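PDB 1UZB: 1-pyrroline-5-carboxylate dehydrogenase from Thermus thermophilus, which probably catalyses the NAD(P)+-dependent oxidation of glutamate semialdehyde, formed from 1-pyrroline-5-carboxylate, to glutamate, as a member of the aldehyde dehydrogenase family. Local coordinates for residues A[28-33]-A[113-118]; A[119-124]-A[129-134]. All blocks are in the same frame, centred on the assembly; numbering follows the deposited sequence.

Contact 1. Residues A[28-33]-A[113-118]; sequences RRVREE and KRELEA
V30 and A118 mark the closest approach of the two backbones, their CA atoms 6.5 Å apart where the C-terminal end of helix 17-32 lies against the first turns of helix 113-124. This is helix-on-helix packing in the aldehyde dehydrogenase fold, small in area and centred on one valine. In 28-33 the amide of E32 bonds to the carbonyl of R28, and that of E33 to the carbonyl of V30, three residues back. V30 points toward the other helix. With CG1 anti to the backbone N (chi1 168°), its CG2 methyl is the branch that reaches across, lying 3.6 Å from A118 CB. The same methyl rests 3.7 Å from E115 O, a carbonyl that accepts a hydrogen bond from T119 OG1. T119, next to A118, and Y122, a turn beyond it, extend the wall that V30 meets. At the border of this apolar patch two carboxylates approach each other, with E33 OE1 and E115 OE2 4.8 Å apart. Their like charges are probably offset by cations: R36 and K218 form salt bridges with E33, and R112 with E115. A water also links the two acids, giving one hydrogen to each. Within 113-118, R114 grips E117 side-on with two nitrogens; its NE meets E117 OE1 at 2.7 Å, almost in the guanidinium plane.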
loop_
_atom_site.group_PDB
_atom_site.type_symbol
_atom_site.label_atom_id
_atom_site.label_comp_id
_atom_site.label_asym_id
_atom_site.label_seq_id
_atom_site.Cartn_x
_atom_site.Cartn_y
_atom_site.Cartn_z
ATOM N N ARG A 28 13.694 -24.179 43.474
ATOM C CA ARG A 28 13.447 -25.152 44.525
ATOM C C ARG A 28 12.534 -26.280 44.045
ATOM O O ARG A 28 12.814 -27.454 44.291
ATOM C CB ARG A 28 12.864 -24.451 45.756
ATOM C CG ARG A 28 13.913 -23.673 46.533
ATOM C CD ARG A 28 13.314 -22.706 47.538
ATOM N NE ARG A 28 14.370 -22.105 48.342
ATOM C CZ ARG A 28 14.322 -20.889 48.873
ATOM N NH1 ARG A 28 13.258 -20.117 48.692
ATOM N NH2 ARG A 28 15.351 -20.443 49.576
ATOM N N ARG A 29 11.454 -25.938 43.348
ATOM C CA ARG A 29 10.545 -26.966 42.856
ATOM C C ARG A 29 11.206 -27.881 41.828
ATOM O O ARG A 29 10.993 -29.092 41.846
ATOM C CB ARG A 29 9.283 -26.334 42.270
ATOM C CG ARG A 29 8.435 -25.641 43.318
ATOM C CD ARG A 29 7.028 -25.399 42.817
ATOM N NE ARG A 29 6.215 -24.708 43.812
ATOM C CZ ARG A 29 4.909 -24.503 43.693
ATOM N NH1 ARG A 29 4.264 -24.940 42.621
ATOM N NH2 ARG A 29 4.248 -23.855 44.643
ATOM N N VAL A 30 12.006 -27.312 40.930
ATOM C CA VAL A 30 12.693 -28.125 39.934
ATOM C C VAL A 30 13.667 -29.076 40.631
ATOM O O VAL A 30 13.726 -30.261 40.306
ATOM C CB VAL A 30 13.462 -27.245 38.921
ATOM C CG1 VAL A 30 14.409 -28.101 38.088
ATOM C CG2 VAL A 30 12.476 -26.530 38.010
ATOM N N ARG A 31 14.419 -28.555 41.597
ATOM C CA ARG A 31 15.381 -29.363 42.338
ATOM C C ARG A 31 14.680 -30.486 43.098
ATOM O O ARG A 31 15.179 -31.610 43.166
ATOM C CB ARG A 31 16.158 -28.489 43.326
ATOM C CG ARG A 31 17.167 -29.249 44.178
ATOM C CD ARG A 31 18.326 -29.776 43.346
ATOM N NE ARG A 31 19.265 -30.559 44.147
ATOM C CZ ARG A 31 19.000 -31.761 44.649
ATOM N NH1 ARG A 31 17.821 -32.329 44.432
ATOM N NH2 ARG A 31 19.913 -32.399 45.368
ATOM N N GLU A 32 13.522 -30.176 43.667
ATOM C CA GLU A 32 12.757 -31.161 44.422
ATOM C C GLU A 32 12.166 -32.216 43.493
ATOM O O GLU A 32 11.706 -33.269 43.940
ATOM C CB GLU A 32 11.654 -30.453 45.213
ATOM C CG GLU A 32 12.199 -29.605 46.363
ATOM C CD GLU A 32 11.194 -28.606 46.912
ATOM O OE1 GLU A 32 11.529 -27.914 47.899
ATOM O OE2 GLU A 32 10.077 -28.501 46.362
ATOM N N GLU A 33 12.210 -31.927 42.196
ATOM C CA GLU A 33 11.687 -32.811 41.162
ATOM C C GLU A 33 12.778 -33.694 40.547
ATOM O O GLU A 33 12.498 -34.544 39.703
ATOM C CB GLU A 33 11.021 -31.962 40.073
ATOM C CG GLU A 33 10.458 -32.731 38.893
ATOM C CD GLU A 33 9.855 -31.808 37.853
ATOM O OE1 GLU A 33 10.583 -30.932 37.339
ATOM O OE2 GLU A 33 8.652 -31.957 37.550
ATOM N N LYS A 113 7.431 -20.025 32.374
ATOM C CA LYS A 113 8.746 -19.424 32.185
ATOM C C LYS A 113 9.774 -19.708 33.280
ATOM O O LYS A 113 10.873 -20.189 32.989
ATOM C CB LYS A 113 8.587 -17.912 31.992
ATOM C CG LYS A 113 9.869 -17.170 31.650
ATOM C CD LYS A 113 9.577 -15.892 30.868
ATOM C CE LYS A 113 8.592 -14.983 31.583
ATOM N NZ LYS A 113 8.433 -13.696 30.856
ATOM N N ARG A 114 9.432 -19.422 34.535
ATOM C CA ARG A 114 10.371 -19.643 35.630
ATOM C C ARG A 114 10.789 -21.110 35.757
ATOM O O ARG A 114 11.959 -21.414 36.014
ATOM C CB ARG A 114 9.770 -19.147 36.948
ATOM C CG ARG A 114 9.556 -17.631 37.025
ATOM C CD ARG A 114 10.875 -16.858 37.123
ATOM N NE ARG A 114 11.334 -16.325 35.840
ATOM C CZ ARG A 114 10.809 -15.263 35.236
ATOM N NH1 ARG A 114 9.798 -14.606 35.792
ATOM N NH2 ARG A 114 11.301 -14.846 34.075
ATOM N N GLU A 115 9.835 -22.016 35.575
ATOM C CA GLU A 115 10.116 -23.446 35.652
ATOM C C GLU A 115 11.112 -23.858 34.567
ATOM O O GLU A 115 12.065 -24.592 34.830
ATOM C CB GLU A 115 8.826 -24.248 35.473
ATOM C CG GLU A 115 8.997 -25.743 35.675
ATOM C CD GLU A 115 7.847 -26.545 35.097
ATOM O OE1 GLU A 115 6.724 -26.005 35.005
ATOM O OE2 GLU A 115 8.065 -27.722 34.740
ATOM N N LEU A 116 10.881 -23.394 33.341
ATOM C CA LEU A 116 11.770 -23.727 32.234
ATOM C C LEU A 116 13.166 -23.141 32.450
ATOM O O LEU A 116 14.166 -23.801 32.180
ATOM C CB LEU A 116 11.173 -23.237 30.911
ATOM C CG LEU A 116 9.921 -24.001 30.461
ATOM C CD1 LEU A 116 9.305 -23.314 29.257
ATOM C CD2 LEU A 116 10.282 -25.446 30.134
ATOM N N GLU A 117 13.229 -21.910 32.949
ATOM C CA GLU A 117 14.512 -21.270 33.215
ATOM C C GLU A 117 15.278 -22.063 34.273
ATOM O O GLU A 117 16.467 -22.337 34.112
ATOM C CB GLU A 117 14.305 -19.833 33.704
ATOM C CG GLU A 117 13.634 -18.911 32.691
ATOM C CD GLU A 117 13.276 -17.564 33.284
ATOM O OE1 GLU A 117 13.368 -17.417 34.520
ATOM O OE2 GLU A 117 12.895 -16.653 32.516
ATOM N N ALA A 118 14.587 -22.439 35.348
ATOM C CA ALA A 118 15.202 -23.201 36.429
ATOM C C ALA A 118 15.707 -24.549 35.931
ATOM O O ALA A 118 16.740 -25.044 36.389
ATOM C CB ALA A 118 14.201 -23.402 37.558
HETATM O O HOH W 1 9.047 -29.002 36.686
#

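Contact 2. Residues A[119-124]-A[129-134]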
loop_
_atom_site.group_PDB
_atom_site.type_symbol
_atom_site.label_atom_id
_atom_site.label_comp_id
_atom_site.label_asym_id
_atom_site.label_seq_id
_atom_site.Cartn_x
_atom_site.Cartn_y
_atom_site.Cartn_z
ATOM N N THR A 119 14.982 -25.145 34.991
ATOM C CA THR A 119 15.383 -26.436 34.452
ATOM C C THR A 119 16.673 -26.265 33.648
ATOM O O THR A 119 17.542 -27.133 33.671
ATOM C CB THR A 119 14.274 -27.052 33.574
ATOM O OG1 THR A 119 13.067 -27.149 34.341
ATOM C CG2 THR A 119 14.670 -28.447 33.115
ATOM N N LEU A 120 16.804 -25.140 32.951
ATOM C CA LEU A 120 18.017 -24.861 32.180
ATOM C C LEU A 120 19.204 -24.658 33.117
ATOM O O LEU A 120 20.319 -25.098 32.833
ATOM C CB LEU A 120 17.834 -23.602 31.328
ATOM C CG LEU A 120 16.955 -23.738 30.085
ATOM C CD1 LEU A 120 16.744 -22.365 29.472
ATOM C CD2 LEU A 120 17.611 -24.678 29.081
ATOM N N VAL A 121 18.963 -23.967 34.226
ATOM C CA VAL A 121 20.008 -23.720 35.208
ATOM C C VAL A 121 20.606 -25.045 35.672
ATOM O O VAL A 121 21.824 -25.231 35.654
ATOM C CB VAL A 121 19.440 -22.958 36.434
ATOM C CG1 VAL A 121 20.469 -22.920 37.554
ATOM C CG2 VAL A 121 19.047 -21.540 36.030
ATOM N N TYR A 122 19.740 -25.971 36.074
ATOM C CA TYR A 122 20.189 -27.269 36.562
ATOM C C TYR A 122 20.648 -28.275 35.517
ATOM O O TYR A 122 21.617 -28.997 35.756
ATOM C CB TYR A 122 19.097 -27.913 37.426
ATOM C CG TYR A 122 18.919 -27.243 38.768
ATOM C CD1 TYR A 122 17.709 -26.646 39.119
ATOM C CD2 TYR A 122 19.973 -27.188 39.681
ATOM C CE1 TYR A 122 17.554 -26.009 40.348
ATOM C CE2 TYR A 122 19.829 -26.554 40.909
ATOM C CZ TYR A 122 18.617 -25.969 41.234
ATOM O OH TYR A 122 18.475 -25.339 42.449
ATOM N N GLU A 123 19.982 -28.329 34.364
ATOM C CA GLU A 123 20.363 -29.315 33.355
ATOM C C GLU A 123 21.552 -28.963 32.463
ATOM O O GLU A 123 22.335 -29.851 32.108
ATOM C CB GLU A 123 19.174 -29.691 32.464
ATOM C CG GLU A 123 19.456 -30.962 31.663
ATOM C CD GLU A 123 18.282 -31.450 30.832
ATOM O OE1 GLU A 123 18.260 -32.661 30.514
ATOM O OE2 GLU A 123 17.396 -30.636 30.487
ATOM N N VAL A 124 21.687 -27.692 32.084
ATOM C CA VAL A 124 22.809 -27.305 31.233
ATOM C C VAL A 124 23.735 -26.239 31.818
ATOM O O VAL A 124 24.629 -25.744 31.136
ATOM C CB VAL A 124 22.345 -26.872 29.813
ATOM C CG1 VAL A 124 21.652 -28.039 29.120
ATOM C CG2 VAL A 124 21.424 -25.672 29.895
ATOM N N VAL A 129 20.177 -15.194 34.135
ATOM C CA VAL A 129 19.834 -14.386 32.969
ATOM C C VAL A 129 20.026 -15.127 31.647
ATOM O O VAL A 129 19.263 -14.917 30.702
ATOM C CB VAL A 129 20.607 -13.045 32.963
ATOM C CG1 VAL A 129 20.288 -12.263 34.231
ATOM C CG2 VAL A 129 22.098 -13.298 32.834
ATOM N N GLU A 130 21.037 -15.989 31.565
ATOM C CA GLU A 130 21.235 -16.760 30.342
ATOM C C GLU A 130 20.018 -17.674 30.168
ATOM O O GLU A 130 19.525 -17.865 29.054
ATOM C CB GLU A 130 22.514 -17.599 30.432
ATOM C CG GLU A 130 23.821 -16.810 30.313
ATOM C CD GLU A 130 24.011 -16.145 28.952
ATOM O OE1 GLU A 130 23.514 -16.683 27.938
ATOM O OE2 GLU A 130 24.682 -15.092 28.893
ATOM N N ALA A 131 19.527 -18.229 31.274
ATOM C CA ALA A 131 18.359 -19.100 31.222
ATOM C C ALA A 131 17.121 -18.312 30.786
ATOM O O ALA A 131 16.349 -18.774 29.948
ATOM C CB ALA A 131 18.121 -19.745 32.587
ATOM N N SER A 132 16.936 -17.120 31.345
ATOM C CA SER A 132 15.778 -16.307 30.989
ATOM C C SER A 132 15.812 -15.907 29.514
ATOM O O SER A 132 14.781 -15.912 28.840
ATOM C CB SER A 132 15.711 -15.059 31.871
ATOM O OG SER A 132 14.554 -14.298 31.587
ATOM N N ALA A 133 16.992 -15.566 29.007
ATOM C CA ALA A 133 17.114 -15.178 27.605
ATOM C C ALA A 133 16.744 -16.336 26.682
ATOM O O ALA A 133 16.126 -16.136 25.638
ATOM C CB ALA A 133 18.538 -14.709 27.311
ATOM N N ASP A 134 17.125 -17.546 27.082
ATOM C CA ASP A 134 16.863 -18.761 26.314
ATOM C C ASP A 134 15.351 -18.973 26.182
ATOM O O ASP A 134 14.823 -19.093 25.076
ATOM C CB ASP A 134 17.524 -19.951 27.033
ATOM C CG ASP A 134 17.548 -21.225 26.202
ATOM O OD1 ASP A 134 16.529 -21.558 25.566
ATOM O OD2 ASP A 134 18.593 -21.914 26.215
#
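L120 and A131 face each other where two consecutive helices, 113-124 and 128-149, joined by a short connection, pack across each other in the aldehyde dehydrogenase fold. The segment axes approach to 9.1 Å, with their directions 114° apart, and the nearest CA atoms are those of L120 and A131, 5.9 Å from each other. The CB of A131 packs against two side chains of the preceding helix, 4.1 Å from L120 CB and 4.0 Å from V121 CG2. V121 touches the alanine with this CG2 branch alone. L120 reaches further: CG lies anti to the carbonyl carbon (chi1 -75°), and the extended second torsion carries CD1 past A131 to the next turn of the opposing helix. There CD1 packs 3.6 Å from A131 O and 3.5 Å from D134 CB. The D134 side chain lies across the leucine, with its carboxylate carbon also close to CD1. That carboxylate is anchored on both oxygens, OD2 in a salt bridge with K126 from the connection between the helices and OD1 accepting the amide of A188. P186 and V187 touch both L120 and D134, covering this pair from the loop before helix 188-199. The other leucine methyl, L120 CD2, passes 4.1 Å from D134 OD2.

Overall arrangement
Both contacts use helix 113-124, contact 1 through its first half and contact 2 through its second, and their centres are about 10 Å apart on the same side of the chain's centre. They follow in series along the sequence: 28-33 with 113-118 closes before 119-124 with 129-134 opens. The first spans 80 residues of the chain, the second only the short connection between consecutive helices. The two sites also touch directly, with E117 O 3.4 Å from A131 CB. Helix 113-124 thus packs on the N-terminal helix 17-32 through contact 1 and on helix 128-149, its neighbour in sequence, through contact 2.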